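Local coordinates for protein glucanase (Clostridium thermocellum, PDB 5GXX) that probably cleaves internal beta-1,4-glucosidic bonds of cellulose, as a family 9 endoglucanase of the clostridial cellulosome, at residues G24-W29 with E33-A38; G52-F57 with G123-I128. The protein carries 1 engineered substitution. All blocks are in the same frame, centred on the assembly; numbering follows the deposited sequence.

Contact 1. Residues G24-W29 with E33-A38; sequences GPLPEW and EWRGDA
The backbones approach most closely at Gly24 and Asp37, 4.2 Å between their CA atoms, and a bent hydrogen bond of 132° runs from Gly24 N to Ala38 O (2.9 Å). Gly24 has no side chain to hold the two chains apart. The peptide bond that follows it is cis, and beyond this turn at Pro25 the amide of Leu26 faces the carboxylate of Asp37. Leu26 N gives a nearly straight bond (164°) to Asp37 OD1 at 2.8 Å, arriving almost along the C-O axis. With chi1 at -71°, the Asp37 CG lies anti to its own carbonyl carbon, which carries OD1 over to this amide. The same oxygen accepts a second bond from a water that also donates to Leu26 O at 2.7 Å, so side chain and water together bind both backbone polar atoms of Leu26. CA of Pro25 packs beside OD1. The two segments are limbs of one irregular loop in the catalytic domain, between helix 7-20 and the short strand 56-57, without regular strand pairing. Leu26 and Arg35 cross at about a right angle: Leu26 CD1 rests on the backbone, 3.4 Å from Arg35 O, while Leu26 CD2 lies 4.1 Å from Arg35 NH2. The Arg35 chain folds back at chi2 and chi3, and its NH2 makes a weak bond to Gly36 O (3.1 Å). The firmer holds on this guanidinium come from the carbonyls of Cys20 and Gln22 at NH1 and from Glu126 at NE.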
loop_
_atom_site.group_PDB
_atom_site.type_symbol
_atom_site.label_atom_id
_atom_site.label_comp_id
_atom_site.label_asym_id
_atom_site.label_seq_id
_atom_site.Cartn_x
_atom_site.Cartn_y
_atom_site.Cartn_z
ATOM N N GLY A 24 12.426 8.801 -32.887
ATOM C CA GLY A 24 13.308 7.785 -33.449
ATOM C C GLY A 24 12.869 7.212 -34.782
ATOM O O GLY A 24 11.670 7.111 -35.076
ATOM N N PRO A 25 13.834 6.759 -35.595
ATOM C CA PRO A 25 15.262 6.821 -35.299
ATOM C C PRO A 25 15.862 8.194 -35.621
ATOM O O PRO A 25 15.502 8.818 -36.619
ATOM C CB PRO A 25 15.848 5.724 -36.190
ATOM C CG PRO A 25 14.940 5.742 -37.397
ATOM C CD PRO A 25 13.553 6.033 -36.846
ATOM N N LEU A 26 16.766 8.659 -34.768
ATOM C CA LEU A 26 17.385 9.967 -34.985
ATOM C C LEU A 26 18.325 9.880 -36.192
ATOM O O LEU A 26 18.962 8.843 -36.408
ATOM C CB LEU A 26 18.165 10.428 -33.747
ATOM C CG LEU A 26 17.391 10.658 -32.448
ATOM C CD1 LEU A 26 18.271 11.260 -31.373
ATOM C CD2 LEU A 26 16.156 11.512 -32.611
ATOM N N PRO A 27 18.443 10.971 -36.964
ATOM C CA PRO A 27 19.401 10.988 -38.058
ATOM C C PRO A 27 20.810 11.103 -37.501
ATOM O O PRO A 27 20.990 11.560 -36.363
ATOM C CB PRO A 27 19.027 12.256 -38.837
ATOM C CG PRO A 27 18.431 13.159 -37.831
ATOM C CD PRO A 27 17.799 12.284 -36.772
ATOM N N GLU A 28 21.793 10.673 -38.292
ATOM C CA GLU A 28 23.191 10.666 -37.867
ATOM C C GLU A 28 23.622 12.055 -37.420
ATOM O O GLU A 28 24.486 12.194 -36.552
ATOM C CB GLU A 28 24.135 10.145 -38.971
ATOM C CG GLU A 28 24.040 10.875 -40.331
ATOM C CD GLU A 28 24.949 12.111 -40.507
ATOM O OE1 GLU A 28 25.848 12.393 -39.673
ATOM O OE2 GLU A 28 24.767 12.842 -41.508
ATOM N N TRP A 29 23.026 13.085 -38.018
ATOM C CA TRP A 29 23.460 14.446 -37.794
ATOM C C TRP A 29 22.762 15.157 -36.628
ATOM O O TRP A 29 23.000 16.339 -36.413
ATOM C CB TRP A 29 23.303 15.268 -39.079
ATOM C CG TRP A 29 21.960 15.113 -39.768
ATOM C CD1 TRP A 29 21.700 14.320 -40.857
ATOM C CD2 TRP A 29 20.705 15.744 -39.431
ATOM N NE1 TRP A 29 20.387 14.434 -41.226
ATOM C CE2 TRP A 29 19.749 15.299 -40.375
ATOM C CE3 TRP A 29 20.299 16.651 -38.444
ATOM C CZ2 TRP A 29 18.410 15.716 -40.342
ATOM C CZ3 TRP A 29 18.969 17.094 -38.435
ATOM C CH2 TRP A 29 18.047 16.613 -39.374
ATOM N N GLU A 33 22.775 16.031 -27.440
ATOM C CA GLU A 33 23.476 14.984 -26.695
ATOM C C GLU A 33 22.530 14.248 -25.766
ATOM O O GLU A 33 22.770 13.077 -25.449
ATOM C CB GLU A 33 24.649 15.563 -25.888
ATOM C CG GLU A 33 24.234 16.542 -24.810
ATOM C CD GLU A 33 25.421 17.009 -23.994
ATOM O OE1 GLU A 33 26.198 16.139 -23.538
ATOM O OE2 GLU A 33 25.579 18.230 -23.803
ATOM N N TRP A 34 21.463 14.927 -25.352
ATOM C CA TRP A 34 20.468 14.328 -24.456
ATOM C C TRP A 34 19.266 13.727 -25.182
ATOM O O TRP A 34 18.242 13.447 -24.542
ATOM C CB TRP A 34 19.994 15.367 -23.441
ATOM C CG TRP A 34 19.610 16.714 -24.012
ATOM C CD1 TRP A 34 20.448 17.766 -24.274
ATOM C CD2 TRP A 34 18.292 17.147 -24.386
ATOM N NE1 TRP A 34 19.727 18.828 -24.771
ATOM C CE2 TRP A 34 18.402 18.485 -24.829
ATOM C CE3 TRP A 34 17.023 16.549 -24.346
ATOM C CZ2 TRP A 34 17.299 19.227 -25.258
ATOM C CZ3 TRP A 34 15.917 17.294 -24.770
ATOM C CH2 TRP A 34 16.069 18.618 -25.227
ATOM N N ARG A 35 19.355 13.531 -26.496
ATOM C CA ARG A 35 18.312 12.808 -27.217
ATOM C C ARG A 35 18.895 11.561 -27.866
ATOM O O ARG A 35 19.953 11.615 -28.496
ATOM C CB ARG A 35 17.642 13.666 -28.292
ATOM C CG ARG A 35 16.698 14.789 -27.810
ATOM C CD ARG A 35 15.517 14.308 -26.947
ATOM N NE ARG A 35 15.054 13.007 -27.433
ATOM C CZ ARG A 35 14.414 12.844 -28.591
ATOM N NH1 ARG A 35 14.022 13.893 -29.318
ATOM N NH2 ARG A 35 14.131 11.614 -29.025
ATOM N N GLY A 36 18.198 10.436 -27.711
ATOM C CA GLY A 36 18.522 9.207 -28.425
ATOM C C GLY A 36 17.285 8.730 -29.168
ATOM O O GLY A 36 16.237 9.372 -29.065
ATOM N N ASP A 37 17.385 7.590 -29.860
ATOM C CA ASP A 37 16.230 6.944 -30.490
ATOM C C ASP A 37 15.136 6.750 -29.444
ATOM O O ASP A 37 15.399 6.358 -28.296
ATOM C CB ASP A 37 16.603 5.578 -31.084
ATOM C CG ASP A 37 17.474 5.686 -32.318
ATOM O OD1 ASP A 37 17.610 6.783 -32.897
ATOM O OD2 ASP A 37 18.054 4.649 -32.713
ATOM N N ALA A 38 13.915 7.082 -29.849
ATOM C CA ALA A 38 12.762 6.989 -28.959
ATOM C C ALA A 38 11.545 6.589 -29.782
ATOM O O ALA A 38 11.511 6.781 -30.995
ATOM C CB ALA A 38 12.518 8.329 -28.241
HETATM O O HOH W 1 19.785 7.002 -34.604
#

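Contact 2. Residues G52-F57 with G123-I128; sequences GDHVKF and GSAEVI
His54 lays one face of its imidazole over Ala125 in a CH-pi contact, with Ala125 CA 3.8 Å from the ring centroid and 29° off the ring normal. The methyl group comes in beside it, Ala125 CB being 3.5 Å from His54 NE2, so that backbone and side chain of the alanine together cover the NE2-CD2 side of the ring. Around the rim the contact turns polar: His54 CE1 meets Gly123 O at 3.1 Å, close to the ring plane. This buried carbonyl oxygen has no hydrogen-bond partner in the model; the C-H at CE1 points roughly at it, and the approach may be a weak C-H...O attraction. His54 NE2 and Ala125 N also stand near each other, at 3.4 Å, but their geometry is too poor for a hydrogen bond; instead both bond to the hydroxyl of Thr365, from helix 364-367, which helps set the rotation of the ring. Segment 52-57 includes the end of the Asp-Ala-Gly-Asp-His sequence of family 9 glucanases, whose aspartates in relatives hold the attacking water, and Asp53 here is bonded by His119 and by the amide of Ala51. Apolar packing completes the contact. Ile128 is extended, with CG1 anti to its backbone N (chi1 -163°), and slides past the histidine in the opposite direction, bringing CD1 to 3.9 Å from His54 ND1 and 4.1 Å from His54 CB. Local backbone bonds shape the alanine's loop: Val127 N reaches back to Ser124 O at 3.1 Å, and a weaker bond from Ile128 N to Ala125 O follows, as the chain turns into helix 128-131.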
loop_
_atom_site.group_PDB
_atom_site.type_symbol
_atom_site.label_atom_id
_atom_site.label_comp_id
_atom_site.label_asym_id
_atom_site.label_seq_id
_atom_site.Cartn_x
_atom_site.Cartn_y
_atom_site.Cartn_z
ATOM N N GLY A 52 5.949 19.783 -25.629
ATOM C CA GLY A 52 6.748 19.175 -24.561
ATOM C C GLY A 52 6.247 17.796 -24.185
ATOM O O GLY A 52 6.609 17.260 -23.138
ATOM N N ASP A 53 5.467 17.241 -25.113
ATOM C CA ASP A 53 4.851 15.926 -25.017
ATOM C C ASP A 53 5.456 14.977 -26.038
ATOM O O ASP A 53 6.479 15.261 -26.655
ATOM C CB ASP A 53 3.333 16.046 -25.230
ATOM C CG ASP A 53 2.962 16.571 -26.605
ATOM O OD1 ASP A 53 3.882 17.039 -27.314
ATOM O OD2 ASP A 53 1.758 16.490 -26.982
ATOM N N HIS A 54 4.815 13.832 -26.237
ATOM C CA HIS A 54 5.364 12.855 -27.163
ATOM C C HIS A 54 4.365 12.367 -28.217
ATOM O O HIS A 54 4.553 11.329 -28.852
ATOM C CB HIS A 54 6.046 11.707 -26.400
ATOM C CG HIS A 54 7.118 12.188 -25.473
ATOM N ND1 HIS A 54 6.973 12.232 -24.105
ATOM C CD2 HIS A 54 8.325 12.746 -25.739
ATOM C CE1 HIS A 54 8.057 12.759 -23.563
ATOM N NE2 HIS A 54 8.891 13.084 -24.534
ATOM N N VAL A 55 3.309 13.138 -28.431
ATOM C CA VAL A 55 2.353 12.827 -29.483
ATOM C C VAL A 55 2.859 13.351 -30.822
ATOM O O VAL A 55 3.460 14.424 -30.876
ATOM C CB VAL A 55 0.975 13.448 -29.184
ATOM C CG1 VAL A 55 -0.054 13.029 -30.251
ATOM C CG2 VAL A 55 0.487 13.021 -27.813
ATOM N N LYS A 56 2.619 12.594 -31.891
ATOM C CA LYS A 56 2.804 13.080 -33.253
ATOM C C LYS A 56 1.419 13.499 -33.759
ATOM O O LYS A 56 0.543 12.675 -34.060
ATOM C CB LYS A 56 3.510 12.030 -34.131
ATOM C CG LYS A 56 4.817 11.489 -33.562
ATOM C CD LYS A 56 5.442 10.483 -34.527
ATOM C CE LYS A 56 6.564 9.733 -33.871
ATOM N NZ LYS A 56 7.103 8.747 -34.840
ATOM N N PHE A 57 1.193 14.809 -33.796
ATOM C CA PHE A 57 -0.065 15.393 -34.256
ATOM C C PHE A 57 0.160 15.938 -35.659
ATOM O O PHE A 57 0.793 16.982 -35.806
ATOM C CB PHE A 57 -0.522 16.563 -33.380
ATOM C CG PHE A 57 -1.153 16.178 -32.062
ATOM C CD1 PHE A 57 -2.385 15.543 -32.021
ATOM C CD2 PHE A 57 -0.585 16.595 -30.856
ATOM C CE1 PHE A 57 -2.993 15.267 -30.793
ATOM C CE2 PHE A 57 -1.175 16.321 -29.621
ATOM C CZ PHE A 57 -2.402 15.654 -29.590
ATOM N N GLY A 123 7.878 12.456 -18.286
ATOM C CA GLY A 123 9.160 11.762 -18.336
ATOM C C GLY A 123 9.726 11.836 -19.740
ATOM O O GLY A 123 9.104 12.411 -20.634
ATOM N N SER A 124 10.900 11.244 -19.927
ATOM C CA SER A 124 11.696 11.428 -21.135
ATOM C C SER A 124 11.260 10.504 -22.270
ATOM O O SER A 124 10.876 9.346 -22.042
ATOM C CB SER A 124 13.181 11.221 -20.812
ATOM O OG SER A 124 13.619 12.220 -19.896
ATOM N N ALA A 125 11.343 11.029 -23.490
ATOM C CA ALA A 125 10.957 10.319 -24.703
ATOM C C ALA A 125 11.480 8.883 -24.765
ATOM O O ALA A 125 10.745 7.958 -25.104
ATOM C CB ALA A 125 11.448 11.097 -25.940
ATOM N N GLU A 126 12.754 8.707 -24.428
ATOM C CA GLU A 126 13.433 7.435 -24.649
ATOM C C GLU A 126 12.931 6.294 -23.763
ATOM O O GLU A 126 13.224 5.122 -24.043
ATOM C CB GLU A 126 14.936 7.600 -24.446
ATOM C CG GLU A 126 15.662 8.507 -25.444
ATOM C CD GLU A 126 15.507 9.996 -25.165
ATOM O OE1 GLU A 126 14.953 10.400 -24.110
ATOM O OE2 GLU A 126 15.939 10.778 -26.057
ATOM N N VAL A 127 12.204 6.625 -22.702
ATOM C CA VAL A 127 11.719 5.588 -21.783
ATOM C C VAL A 127 10.195 5.446 -21.778
ATOM O O VAL A 127 9.665 4.624 -21.030
ATOM C CB VAL A 127 12.268 5.786 -20.341
ATOM C CG1 VAL A 127 13.801 5.649 -20.347
ATOM C CG2 VAL A 127 11.828 7.122 -19.772
ATOM N N ILE A 128 9.480 6.184 -22.624
ATOM C CA ILE A 128 8.002 6.179 -22.576
ATOM C C ILE A 128 7.363 4.812 -22.867
ATOM O O ILE A 128 6.267 4.523 -22.375
ATOM C CB ILE A 128 7.364 7.294 -23.461
ATOM C CG1 ILE A 128 5.900 7.532 -23.060
ATOM C CG2 ILE A 128 7.476 6.944 -24.933
ATOM C CD1 ILE A 128 5.295 8.790 -23.671
#

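The two contacts follow one another along the chain, their centres about 13 Å apart, and meet through Glu126. One oxygen of this residue, OE2, receives both Arg35 NE in a salt bridge of 2.8 Å and, probably as a hydrogen bond, Gly36 N at 2.8 Å, tying 33-38 to 123-128. Packing continues the join, with Ala38 CB 3.6 Å from Ala125 O. Thr365 is common to both surroundings: it touches the Arg35 and Glu126 side chains and bonds to His54. Contact 2 lies closer to the probable catalytic site, since Asp53 precedes its central histidine; contact 1 meets the 123-128 segment through Arg35, Gly36 and Ala38.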